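PDB 4XWW: DR2417 from Deinococcus radiodurans, which acts as the metal-dependent ribonuclease RNase J, a 5'-3' exonuclease and possibly endonuclease, probably involved in rRNA maturation. Local coordinates for residues 38-44 / 140-144; 101-105 / 124-128; 396-400 / 437-442. The contacts are given in a common frame with arbitrary orientation. Residue numbers count along the deposited sequence, not the author numbering.

Sandwich folds show how a few contacts can fix two sheets against each other, and this metallo-beta-lactamase core is a case in point. From the N terminus, the hairpin of residues 38-44 waits 95 residues for 140-144, which closes contact 1 and joins the eight-stranded sheet to the first hairpin of the seven-stranded one. Nested inside that loop, contact 2 spans 18 residues and ties the starts of two neighbouring parallel strands of the eight-stranded sheet, which helix 109-122 connects along the chain. Contact 3 follows in series: 396-400 of the seven-stranded sheet meets the hairpin 437-442, which returns to the eight-stranded sheet. Contacts 1 and 3 thus bridge the two layers, while contact 2 works within one.

Contact 1: residues 38-44 / 140-144; sequences RYGDEIV and FGQSF
A carboxylate can accept hydrogen bonds from two consecutive backbone amides, and E42 does so across two hairpin ends. Residues 38-44 fold back through a type II' beta turn from Y39 to E42, with Y39 N to E42 O and E42 N to Y39 O both 3.1 Å; G40, at phi 61°, suits its first corner. Residues 140-144 form a second turn, closed by F140 N to F144 O at 2.9 Å and, weakly, F144 N to F140 O at 3.3 Å. The CA atoms of Y39 and S143 are 6.9 Å apart, of E42 and G141 6.7 Å, of V44 and F140 7.0 Å. E42, with chi1 m and chi2 t, reaches across so that OE2 accepts from Q142 N (2.7 Å, nearly linear) and OE1 from S143 N (2.9 Å). G141 has positive phi and lies against the carboxylate, its CA 3.4 Å from E42 OE2, where a CB would clash. R38 NE donates to G40 O at 2.9 Å, and R38 NH2 forms a long salt bridge to D41 OD1 at 3.5 Å.

Two residues past E42, V44 (t rotamer) wedges between two phenyl rings: CG1 lies 3.9 Å from the F140 centroid and CG2 3.9 Å from that of F144, both CH-pi contacts over a face. Y39 CB meets F144 CZ at 3.6 Å. The contact thus joins the two sheets of the metallo-beta-lactamase sandwich at their hairpin ends. Strand 77-82 flanks it with K78 and I81, which touch F140, while L19 of strand 19-23 lies against Y39 and F144.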
ATOM      1  N   ARG A  38     -26.263  -7.527  25.561  1.00 25.24           N
ATOM      2  CA  ARG A  38     -27.562  -7.158  26.085  1.00 26.52           C
ATOM      3  C   ARG A  38     -28.326  -8.374  26.587  1.00 32.62           C
ATOM      4  O   ARG A  38     -28.480  -9.368  25.876  1.00 29.35           O
ATOM      5  CB  ARG A  38     -28.411  -6.424  25.043  1.00 26.60           C
ATOM      6  CG  ARG A  38     -29.770  -5.991  25.612  1.00 32.81           C
ATOM      7  CD  ARG A  38     -30.611  -5.182  24.635  1.00 30.24           C
ATOM      8  NE  ARG A  38     -31.936  -4.948  25.216  1.00 33.05           N
ATOM      9  CZ  ARG A  38     -32.971  -4.425  24.568  1.00 40.03           C
ATOM     10  NH1 ARG A  38     -32.859  -4.070  23.297  1.00 41.83           N
ATOM     11  NH2 ARG A  38     -34.129  -4.263  25.202  1.00 46.13           N
ATOM     12  N   TYR A  39     -28.767  -8.271  27.833  1.00 26.85           N
ATOM     13  CA  TYR A  39     -29.697  -9.236  28.423  1.00 31.34           C
ATOM     14  C   TYR A  39     -30.864  -8.505  29.092  1.00 32.01           C
ATOM     15  O   TYR A  39     -30.682  -7.779  30.073  1.00 31.12           O
ATOM     16  CB  TYR A  39     -28.987 -10.135  29.439  1.00 30.09           C
ATOM     17  CG  TYR A  39     -29.874 -11.274  29.884  1.00 39.04           C
ATOM     18  CD1 TYR A  39     -30.782 -11.099  30.917  1.00 40.81           C
ATOM     19  CD2 TYR A  39     -29.843 -12.503  29.238  1.00 31.35           C
ATOM     20  CE1 TYR A  39     -31.616 -12.112  31.311  1.00 41.76           C
ATOM     21  CE2 TYR A  39     -30.689 -13.539  29.633  1.00 40.12           C
ATOM     22  CZ  TYR A  39     -31.570 -13.328  30.678  1.00 44.68           C
ATOM     23  OH  TYR A  39     -32.420 -14.328  31.105  1.00 47.85           O
ATOM     24  N   GLY A  40     -32.066  -8.704  28.563  1.00 32.77           N
ATOM     25  CA  GLY A  40     -33.231  -7.989  29.051  1.00 37.13           C
ATOM     26  C   GLY A  40     -33.020  -6.505  28.846  1.00 37.19           C
ATOM     27  O   GLY A  40     -32.700  -6.076  27.737  1.00 36.39           O
ATOM     28  N   ASP A  41     -33.163  -5.722  29.913  1.00 33.97           N
ATOM     29  CA  ASP A  41     -32.978  -4.280  29.796  1.00 42.96           C
ATOM     30  C   ASP A  41     -31.638  -3.812  30.369  1.00 39.12           C
ATOM     31  O   ASP A  41     -31.503  -2.676  30.822  1.00 36.94           O
ATOM     32  CB  ASP A  41     -34.129  -3.540  30.470  1.00 47.89           C
ATOM     33  CG  ASP A  41     -35.411  -3.597  29.651  1.00 53.17           C
ATOM     34  OD1 ASP A  41     -35.339  -3.917  28.443  1.00 43.90           O
ATOM     35  OD2 ASP A  41     -36.489  -3.311  30.216  1.00 53.61           O
ATOM     36  N   GLU A  42     -30.647  -4.695  30.344  1.00 35.20           N
ATOM     37  CA  GLU A  42     -29.314  -4.337  30.804  1.00 32.47           C
ATOM     38  C   GLU A  42     -28.302  -4.482  29.681  1.00 32.90           C
ATOM     39  O   GLU A  42     -28.332  -5.443  28.913  1.00 29.60           O
ATOM     40  CB  GLU A  42     -28.897  -5.195  32.006  1.00 30.98           C
ATOM     41  CG  GLU A  42     -29.776  -4.981  33.243  1.00 33.48           C
ATOM     42  CD  GLU A  42     -29.322  -5.813  34.437  1.00 40.49           C
ATOM     43  OE1 GLU A  42     -28.498  -6.735  34.251  1.00 38.23           O
ATOM     44  OE2 GLU A  42     -29.796  -5.548  35.566  1.00 39.12           O
ATOM     45  N   ILE A  43     -27.395  -3.517  29.606  1.00 28.73           N
ATOM     46  CA  ILE A  43     -26.325  -3.565  28.630  1.00 26.19           C
ATOM     47  C   ILE A  43     -24.964  -3.370  29.278  1.00 25.30           C
ATOM     48  O   ILE A  43     -24.792  -2.500  30.120  1.00 28.65           O
ATOM     49  CB  ILE A  43     -26.531  -2.495  27.531  1.00 29.34           C
ATOM     50  CG1 ILE A  43     -27.640  -2.949  26.578  1.00 32.95           C
ATOM     51  CG2 ILE A  43     -25.226  -2.230  26.786  1.00 25.51           C
ATOM     52  CD1 ILE A  43     -28.128  -1.862  25.613  1.00 39.13           C
ATOM     53  N   VAL A  44     -24.001  -4.189  28.871  1.00 24.80           N
ATOM     54  CA  VAL A  44     -22.596  -3.950  29.170  1.00 23.31           C
ATOM     55  C   VAL A  44     -21.887  -3.708  27.845  1.00 23.37           C
ATOM     56  O   VAL A  44     -22.133  -4.428  26.878  1.00 22.36           O
ATOM     57  CB  VAL A  44     -21.962  -5.140  29.904  1.00 22.65           C
ATOM     58  CG1 VAL A  44     -20.506  -4.838  30.261  1.00 22.43           C
ATOM     59  CG2 VAL A  44     -22.768  -5.471  31.163  1.00 38.44           C
ATOM     60  N   PHE A 140     -22.365  -5.973  36.812  1.00 26.31           N
ATOM     61  CA  PHE A 140     -23.147  -4.996  36.050  1.00 28.75           C
ATOM     62  C   PHE A 140     -24.624  -5.371  36.136  1.00 31.15           C
ATOM     63  O   PHE A 140     -25.044  -6.367  35.549  1.00 35.97           O
ATOM     64  CB  PHE A 140     -22.728  -4.933  34.565  1.00 28.91           C
ATOM     65  CG  PHE A 140     -21.266  -4.694  34.331  1.00 25.43           C
ATOM     66  CD1 PHE A 140     -20.768  -3.404  34.187  1.00 23.71           C
ATOM     67  CD2 PHE A 140     -20.389  -5.759  34.212  1.00 25.67           C
ATOM     68  CE1 PHE A 140     -19.406  -3.182  33.974  1.00 25.06           C
ATOM     69  CE2 PHE A 140     -19.037  -5.547  33.983  1.00 27.13           C
ATOM     70  CZ  PHE A 140     -18.545  -4.255  33.862  1.00 23.95           C
ATOM     71  N   GLY A 141     -25.408  -4.565  36.838  1.00 37.88           N
ATOM     72  CA  GLY A 141     -26.818  -4.859  37.053  1.00 41.41           C
ATOM     73  C   GLY A 141     -27.052  -6.245  37.631  1.00 38.34           C
ATOM     74  O   GLY A 141     -26.198  -6.777  38.337  1.00 43.60           O
ATOM     75  N   GLN A 142     -28.212  -6.823  37.324  1.00 34.73           N
ATOM     76  CA  GLN A 142     -28.599  -8.127  37.851  1.00 32.43           C
ATOM     77  C   GLN A 142     -28.037  -9.312  37.083  1.00 36.87           C
ATOM     78  O   GLN A 142     -27.885 -10.395  37.654  1.00 37.41           O
ATOM     79  CB  GLN A 142     -30.125  -8.255  37.862  1.00 32.31           C
ATOM     80  CG  GLN A 142     -30.843  -7.056  38.428  1.00 53.63           C
ATOM     81  CD  GLN A 142     -30.445  -6.783  39.860  1.00 66.59           C
ATOM     82  OE1 GLN A 142     -30.660  -7.615  40.745  1.00 68.43           O
ATOM     83  NE2 GLN A 142     -29.849  -5.620  40.098  1.00 69.76           N
ATOM     84  N   SER A 143     -27.738  -9.111  35.796  1.00 31.05           N
ATOM     85  CA  SER A 143     -27.566 -10.221  34.864  1.00 30.18           C
ATOM     86  C   SER A 143     -26.119 -10.542  34.502  1.00 32.02           C
ATOM     87  O   SER A 143     -25.842 -11.608  33.959  1.00 40.13           O
ATOM     88  CB  SER A 143     -28.343  -9.938  33.565  1.00 34.35           C
ATOM     89  OG  SER A 143     -29.740  -9.861  33.792  1.00 38.55           O
ATOM     90  N   PHE A 144     -25.207  -9.620  34.799  1.00 32.70           N
ATOM     91  CA  PHE A 144     -23.833  -9.727  34.326  1.00 27.66           C
ATOM     92  C   PHE A 144     -22.790  -9.681  35.435  1.00 26.49           C
ATOM     93  O   PHE A 144     -22.828  -8.801  36.303  1.00 27.94           O
ATOM     94  CB  PHE A 144     -23.520  -8.596  33.344  1.00 27.19           C
ATOM     95  CG  PHE A 144     -24.291  -8.658  32.065  1.00 27.69           C
ATOM     96  CD1 PHE A 144     -23.939  -9.558  31.074  1.00 33.86           C
ATOM     97  CD2 PHE A 144     -25.333  -7.779  31.827  1.00 30.12           C
ATOM     98  CE1 PHE A 144     -24.633  -9.599  29.878  1.00 33.62           C
ATOM     99  CE2 PHE A 144     -26.030  -7.814  30.630  1.00 34.91           C
ATOM    100  CZ  PHE A 144     -25.676  -8.724  29.656  1.00 29.42           C
TER

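Contact 2: residues 101-105 / 124-128; sequences PRVPV and LQDVD
The strongest links here use main-chain carbonyls as acceptors. R102, with chi1 and chi2 both m and chi3 t, lays the edge of its guanidinium against the loop 124-128, so that NE (3.1 Å) and NH2 (3.0 Å) both donate to Q125 O; a second conformer of this arginine was also modelled. At the other end, V105 N gives D128 O a 2.8 Å hydrogen bond. Between these two points a water donates to V103 O at 2.6 Å and accepts from D128 N at 2.9 Å, filling the gap where the two backbones have not yet come together. Their end-to-end directions differ by 62°, and the CA atoms close from 6.0 Å at R102 and V127 to 5.1 Å at P104 and D128.

The loop bends at D126, whose phi and psi of 63° and 29° are left-handed helical, and D126 O lies 3.6 Å from R102 CD. L124 CD2 sits 3.6 Å from R102 NH2, and P104 CA lies 3.7 Å from D128 O. The one apolar side-chain contact between the segments is V105 CG2 to V127 CG1 at 4.3 Å. The carboxylate of D128 turns to R130, with which it forms a salt bridge.

This is the start of a parallel strand pair in a beta-alpha-beta crossover: strand 104-107 leads through helix 109-122 to strand 128-131, the edge of the eight-stranded sheet. V105 pairs onward with R130, P104 with W80 of strand 77-82 on the other flank, and F97 of helix 93-97 covers V105, L124 and V127.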
ATOM      1  N   PRO A 101     -24.634   8.812  29.077  1.00 40.36           N
ATOM      2  CA  PRO A 101     -24.617   8.986  30.534  1.00 41.80           C
ATOM      3  C   PRO A 101     -23.302   8.543  31.173  1.00 37.34           C
ATOM      4  O   PRO A 101     -22.632   7.654  30.643  1.00 36.09           O
ATOM      5  CB  PRO A 101     -25.750   8.069  31.008  1.00 36.67           C
ATOM      6  CG  PRO A 101     -26.689   8.026  29.861  1.00 40.11           C
ATOM      7  CD  PRO A 101     -25.805   8.023  28.651  1.00 38.14           C
ATOM      8  N   ARG A 102     -22.931   9.157  32.289  0.93 39.36           N
ATOM      9  CA  ARG A 102     -21.769   8.687  33.036  0.93 38.47           C
ATOM     10  C   ARG A 102     -22.110   7.345  33.685  0.93 34.12           C
ATOM     11  O   ARG A 102     -23.059   7.241  34.452  0.93 39.60           O
ATOM     12  CB  ARG A 102     -21.344   9.708  34.082  0.93 41.74           C
ATOM     13  CG  ARG A 102     -20.873  11.028  33.491  0.93 47.51           C
ATOM     14  CD  ARG A 102     -19.787  10.814  32.447  0.93 52.27           C
ATOM     15  NE  ARG A 102     -19.162  12.068  32.048  0.93 52.92           N
ATOM     16  CZ  ARG A 102     -19.498  12.757  30.965  0.93 57.28           C
ATOM     17  NH1 ARG A 102     -20.456  12.310  30.162  0.93 58.21           N
ATOM     18  NH2 ARG A 102     -18.869  13.890  30.683  0.93 61.20           N
ATOM     19  N   VAL A 103     -21.335   6.323  33.342  1.00 31.69           N
ATOM     20  CA  VAL A 103     -21.526   4.964  33.843  1.00 30.59           C
ATOM     21  C   VAL A 103     -20.178   4.438  34.328  1.00 30.18           C
ATOM     22  O   VAL A 103     -19.127   4.975  33.961  1.00 30.43           O
ATOM     23  CB  VAL A 103     -22.108   4.018  32.741  1.00 31.30           C
ATOM     24  CG1 VAL A 103     -23.458   4.532  32.251  1.00 36.51           C
ATOM     25  CG2 VAL A 103     -21.115   3.855  31.559  1.00 26.83           C
ATOM     26  N   PRO A 104     -20.193   3.380  35.156  1.00 27.11           N
ATOM     27  CA  PRO A 104     -18.894   2.861  35.593  1.00 26.89           C
ATOM     28  C   PRO A 104     -18.065   2.266  34.442  1.00 32.45           C
ATOM     29  O   PRO A 104     -18.585   1.544  33.578  1.00 25.38           O
ATOM     30  CB  PRO A 104     -19.279   1.790  36.635  1.00 27.38           C
ATOM     31  CG  PRO A 104     -20.632   2.242  37.150  1.00 31.51           C
ATOM     32  CD  PRO A 104     -21.308   2.782  35.917  1.00 36.59           C
ATOM     33  N   VAL A 105     -16.778   2.618  34.427  1.00 25.03           N
ATOM     34  CA  VAL A 105     -15.841   2.183  33.398  1.00 25.79           C
ATOM     35  C   VAL A 105     -14.668   1.449  34.044  1.00 27.53           C
ATOM     36  O   VAL A 105     -13.887   2.048  34.779  1.00 27.16           O
ATOM     37  CB  VAL A 105     -15.322   3.385  32.586  1.00 24.87           C
ATOM     38  CG1 VAL A 105     -14.367   2.947  31.490  1.00 24.49           C
ATOM     39  CG2 VAL A 105     -16.494   4.186  32.003  1.00 25.48           C
ATOM     40  N   LEU A 124     -13.252  16.312  28.950  1.00 42.27           N
ATOM     41  CA  LEU A 124     -14.356  15.507  29.468  1.00 45.83           C
ATOM     42  C   LEU A 124     -14.209  15.265  30.964  1.00 55.53           C
ATOM     43  O   LEU A 124     -13.181  14.768  31.437  1.00 52.18           O
ATOM     44  CB  LEU A 124     -14.462  14.166  28.739  1.00 44.25           C
ATOM     45  CG  LEU A 124     -15.483  14.092  27.604  1.00 48.19           C
ATOM     46  CD1 LEU A 124     -15.840  12.649  27.290  1.00 55.05           C
ATOM     47  CD2 LEU A 124     -16.729  14.885  27.937  1.00 51.96           C
ATOM     48  N   GLN A 125     -15.263  15.604  31.698  1.00 55.14           N
ATOM     49  CA  GLN A 125     -15.225  15.594  33.150  1.00 60.08           C
ATOM     50  C   GLN A 125     -16.119  14.517  33.755  1.00 60.13           C
ATOM     51  O   GLN A 125     -17.110  14.096  33.154  1.00 67.39           O
ATOM     52  CB  GLN A 125     -15.637  16.968  33.689  1.00 63.10           C
ATOM     53  CG  GLN A 125     -14.730  18.108  33.251  1.00 65.49           C
ATOM     54  CD  GLN A 125     -13.506  18.250  34.133  1.00 69.60           C
ATOM     55  OE1 GLN A 125     -12.381  17.970  33.711  1.00 72.67           O
ATOM     56  NE2 GLN A 125     -13.720  18.691  35.367  1.00 67.60           N
ATOM     57  N   ASP A 126     -15.743  14.079  34.949  1.00 54.23           N
ATOM     58  CA  ASP A 126     -16.557  13.187  35.769  1.00 58.07           C
ATOM     59  C   ASP A 126     -16.818  11.823  35.141  1.00 48.74           C
ATOM     60  O   ASP A 126     -17.843  11.196  35.417  1.00 43.06           O
ATOM     61  CB  ASP A 126     -17.889  13.856  36.113  1.00 58.74           C
ATOM     62  CG  ASP A 126     -17.703  15.179  36.830  1.00 66.31           C
ATOM     63  OD1 ASP A 126     -17.155  15.173  37.952  1.00 70.34           O
ATOM     64  OD2 ASP A 126     -18.103  16.221  36.269  1.00 66.25           O
ATOM     65  N   VAL A 127     -15.895  11.356  34.309  1.00 40.50           N
ATOM     66  CA  VAL A 127     -15.960   9.970  33.862  1.00 36.05           C
ATOM     67  C   VAL A 127     -15.586   9.059  35.031  1.00 37.75           C
ATOM     68  O   VAL A 127     -14.581   9.278  35.710  1.00 38.44           O
ATOM     69  CB  VAL A 127     -15.040   9.685  32.669  1.00 41.35           C
ATOM     70  CG1 VAL A 127     -15.055   8.199  32.340  1.00 34.30           C
ATOM     71  CG2 VAL A 127     -15.481  10.503  31.454  1.00 40.30           C
ATOM     72  N   ASP A 128     -16.410   8.046  35.253  1.00 32.61           N
ATOM     73  CA  ASP A 128     -16.275   7.152  36.393  1.00 35.41           C
ATOM     74  C   ASP A 128     -15.321   5.992  36.087  1.00 36.44           C
ATOM     75  O   ASP A 128     -15.760   4.864  35.848  1.00 27.68           O
ATOM     76  CB  ASP A 128     -17.662   6.640  36.774  1.00 34.81           C
ATOM     77  CG  ASP A 128     -17.688   5.906  38.093  1.00 33.19           C
ATOM     78  OD1 ASP A 128     -16.647   5.791  38.765  1.00 30.02           O
ATOM     79  OD2 ASP A 128     -18.787   5.457  38.449  1.00 33.51           O
TER
HETATM   80  O   HOH W   1     -18.391   7.397  33.218  1.00 33.89           O

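Contact 3: residues 396-400 / 437-442; sequences PKFFL and LGPDEF
Two phenylalanines can interlock by each placing its CB over the other's ring, and F398 and F442, which bury the most surface, do that. F398 (chi1 m) sets CB 3.6 Å from the F442 centroid; F442 (chi1 t) sets CB 3.4 Å from the F398 centroid. The ring planes lie at 20° with centroids 4.8 Å apart, so slid that the rings barely overlap. Their CA atoms are 7.0 Å apart. L437 CD1 approaches F398 CD2, and L400 CG meets F442 CZ, both at 3.7 Å.

K397, third in buried area, runs out, all chi angles t, to the two-residue turn of the hairpin 437-442. Its NZ donates to P439 O at 2.6 Å and forms a salt bridge to D440 OD1 at 2.8 Å, an oxygen shared with K424. G438 N to E441 O, 2.9 Å, closes that hairpin.

The arrangement is apolar contact between sandwich layers, with the K397 salt bridge and hydrogen bond at the hairpin turn, on its more exposed side. Strand 398-402 runs between strands 205-209 and 425-426 of one sheet, while strands 433-438 and 441-447 finish the other; L205 touches both L437 and F442.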
ATOM      1  N   PRO A 396     -15.292 -24.565  23.359  1.00 24.32           N
ATOM      2  CA  PRO A 396     -16.535 -23.789  23.405  1.00 19.85           C
ATOM      3  C   PRO A 396     -17.656 -24.431  22.596  1.00 20.55           C
ATOM      4  O   PRO A 396     -17.413 -25.091  21.581  1.00 21.79           O
ATOM      5  CB  PRO A 396     -16.124 -22.453  22.786  1.00 22.59           C
ATOM      6  CG  PRO A 396     -15.135 -22.862  21.754  1.00 22.49           C
ATOM      7  CD  PRO A 396     -14.341 -23.993  22.384  1.00 22.79           C
ATOM      8  N   LYS A 397     -18.887 -24.223  23.027  1.00 21.68           N
ATOM      9  CA  LYS A 397     -20.013 -24.708  22.248  1.00 23.75           C
ATOM     10  C   LYS A 397     -20.163 -23.859  20.994  1.00 28.32           C
ATOM     11  O   LYS A 397     -20.380 -24.388  19.907  1.00 30.45           O
ATOM     12  CB  LYS A 397     -21.301 -24.692  23.065  1.00 29.92           C
ATOM     13  CG  LYS A 397     -22.503 -25.290  22.329  1.00 30.91           C
ATOM     14  CD  LYS A 397     -23.663 -25.579  23.310  1.00 28.08           C
ATOM     15  CE  LYS A 397     -24.803 -26.336  22.605  1.00 31.21           C
ATOM     16  NZ  LYS A 397     -26.021 -26.493  23.450  1.00 37.00           N
ATOM     17  N   PHE A 398     -20.021 -22.544  21.142  1.00 24.52           N
ATOM     18  CA  PHE A 398     -20.219 -21.636  20.016  1.00 25.72           C
ATOM     19  C   PHE A 398     -19.006 -20.726  19.848  1.00 22.24           C
ATOM     20  O   PHE A 398     -18.279 -20.485  20.809  1.00 21.47           O
ATOM     21  CB  PHE A 398     -21.497 -20.836  20.231  1.00 26.53           C
ATOM     22  CG  PHE A 398     -22.738 -21.701  20.295  1.00 29.09           C
ATOM     23  CD1 PHE A 398     -23.036 -22.554  19.250  1.00 28.71           C
ATOM     24  CD2 PHE A 398     -23.591 -21.662  21.393  1.00 25.70           C
ATOM     25  CE1 PHE A 398     -24.175 -23.355  19.292  1.00 27.94           C
ATOM     26  CE2 PHE A 398     -24.732 -22.466  21.451  1.00 24.70           C
ATOM     27  CZ  PHE A 398     -25.023 -23.314  20.392  1.00 28.47           C
ATOM     28  N   PHE A 399     -18.761 -20.234  18.636  1.00 25.61           N
ATOM     29  CA  PHE A 399     -17.523 -19.519  18.385  1.00 22.03           C
ATOM     30  C   PHE A 399     -17.747 -18.308  17.473  1.00 25.94           C
ATOM     31  O   PHE A 399     -18.364 -18.425  16.405  1.00 21.59           O
ATOM     32  CB  PHE A 399     -16.503 -20.507  17.798  1.00 24.63           C
ATOM     33  CG  PHE A 399     -15.173 -19.903  17.425  1.00 21.75           C
ATOM     34  CD1 PHE A 399     -14.560 -18.953  18.225  1.00 19.42           C
ATOM     35  CD2 PHE A 399     -14.521 -20.340  16.285  1.00 20.12           C
ATOM     36  CE1 PHE A 399     -13.319 -18.420  17.861  1.00 20.88           C
ATOM     37  CE2 PHE A 399     -13.290 -19.827  15.920  1.00 22.00           C
ATOM     38  CZ  PHE A 399     -12.688 -18.859  16.702  1.00 18.64           C
ATOM     39  N   LEU A 400     -17.247 -17.149  17.921  1.00 20.93           N
ATOM     40  CA  LEU A 400     -17.265 -15.906  17.154  1.00 20.19           C
ATOM     41  C   LEU A 400     -15.853 -15.403  16.911  1.00 20.88           C
ATOM     42  O   LEU A 400     -15.300 -14.678  17.735  1.00 22.70           O
ATOM     43  CB  LEU A 400     -18.042 -14.802  17.880  1.00 22.25           C
ATOM     44  CG  LEU A 400     -19.559 -14.708  17.801  1.00 29.82           C
ATOM     45  CD1 LEU A 400     -20.018 -13.489  18.600  1.00 28.12           C
ATOM     46  CD2 LEU A 400     -20.006 -14.583  16.355  1.00 28.93           C
ATOM     47  N   LEU A 437     -27.733 -15.628  21.605  1.00 27.70           N
ATOM     48  CA  LEU A 437     -27.026 -16.700  22.275  1.00 25.56           C
ATOM     49  C   LEU A 437     -27.862 -17.246  23.422  1.00 34.05           C
ATOM     50  O   LEU A 437     -28.298 -16.501  24.296  1.00 29.02           O
ATOM     51  CB  LEU A 437     -25.664 -16.207  22.781  1.00 29.68           C
ATOM     52  CG  LEU A 437     -24.800 -17.214  23.548  1.00 34.15           C
ATOM     53  CD1 LEU A 437     -24.151 -18.172  22.578  1.00 29.55           C
ATOM     54  CD2 LEU A 437     -23.751 -16.521  24.396  1.00 32.38           C
ATOM     55  N   GLY A 438     -28.097 -18.551  23.381  1.00 35.33           N
ATOM     56  CA  GLY A 438     -28.745 -19.260  24.465  1.00 34.91           C
ATOM     57  C   GLY A 438     -28.026 -20.575  24.683  1.00 34.28           C
ATOM     58  O   GLY A 438     -27.076 -20.886  23.973  1.00 31.64           O
ATOM     59  N   PRO A 439     -28.471 -21.358  25.676  1.00 37.39           N
ATOM     60  CA  PRO A 439     -27.822 -22.640  25.968  1.00 37.96           C
ATOM     61  C   PRO A 439     -27.693 -23.549  24.746  1.00 41.55           C
ATOM     62  O   PRO A 439     -26.716 -24.293  24.653  1.00 40.92           O
ATOM     63  CB  PRO A 439     -28.749 -23.250  27.024  1.00 38.59           C
ATOM     64  CG  PRO A 439     -29.241 -22.040  27.765  1.00 36.42           C
ATOM     65  CD  PRO A 439     -29.484 -21.013  26.691  1.00 41.66           C
ATOM     66  N   ASP A 440     -28.651 -23.479  23.823  1.00 35.19           N
ATOM     67  CA  ASP A 440     -28.559 -24.211  22.566  1.00 37.65           C
ATOM     68  C   ASP A 440     -29.018 -23.351  21.394  1.00 39.48           C
ATOM     69  O   ASP A 440     -29.630 -23.848  20.449  1.00 40.85           O
ATOM     70  CB  ASP A 440     -29.385 -25.499  22.610  1.00 51.24           C
ATOM     71  CG  ASP A 440     -28.987 -26.465  21.508  1.00 45.58           C
ATOM     72  OD1 ASP A 440     -27.768 -26.572  21.259  1.00 45.33           O
ATOM     73  OD2 ASP A 440     -29.872 -27.086  20.876  1.00 43.48           O
ATOM     74  N   GLU A 441     -28.736 -22.054  21.466  1.00 35.39           N
ATOM     75  CA  GLU A 441     -29.090 -21.138  20.389  1.00 35.60           C
ATOM     76  C   GLU A 441     -27.884 -20.297  20.038  1.00 30.85           C
ATOM     77  O   GLU A 441     -27.183 -19.820  20.920  1.00 32.13           O
ATOM     78  CB  GLU A 441     -30.259 -20.229  20.783  1.00 39.54           C
ATOM     79  CG  GLU A 441     -30.658 -19.243  19.675  1.00 36.36           C
ATOM     80  CD  GLU A 441     -31.884 -18.411  20.024  1.00 54.40           C
ATOM     81  OE1 GLU A 441     -32.483 -18.656  21.092  1.00 49.85           O
ATOM     82  OE2 GLU A 441     -32.251 -17.519  19.224  1.00 57.50           O
ATOM     83  N   PHE A 442     -27.659 -20.117  18.746  1.00 30.27           N
ATOM     84  CA  PHE A 442     -26.545 -19.311  18.270  1.00 29.68           C
ATOM     85  C   PHE A 442     -26.839 -18.921  16.832  1.00 36.95           C
ATOM     86  O   PHE A 442     -26.591 -19.692  15.901  1.00 32.64           O
ATOM     87  CB  PHE A 442     -25.234 -20.086  18.386  1.00 30.14           C
ATOM     88  CG  PHE A 442     -23.995 -19.250  18.111  1.00 25.83           C
ATOM     89  CD1 PHE A 442     -23.776 -18.069  18.816  1.00 25.68           C
ATOM     90  CD2 PHE A 442     -23.050 -19.654  17.184  1.00 26.23           C
ATOM     91  CE1 PHE A 442     -22.633 -17.299  18.588  1.00 24.57           C
ATOM     92  CE2 PHE A 442     -21.908 -18.891  16.951  1.00 28.55           C
ATOM     93  CZ  PHE A 442     -21.704 -17.714  17.656  1.00 30.35           C
TER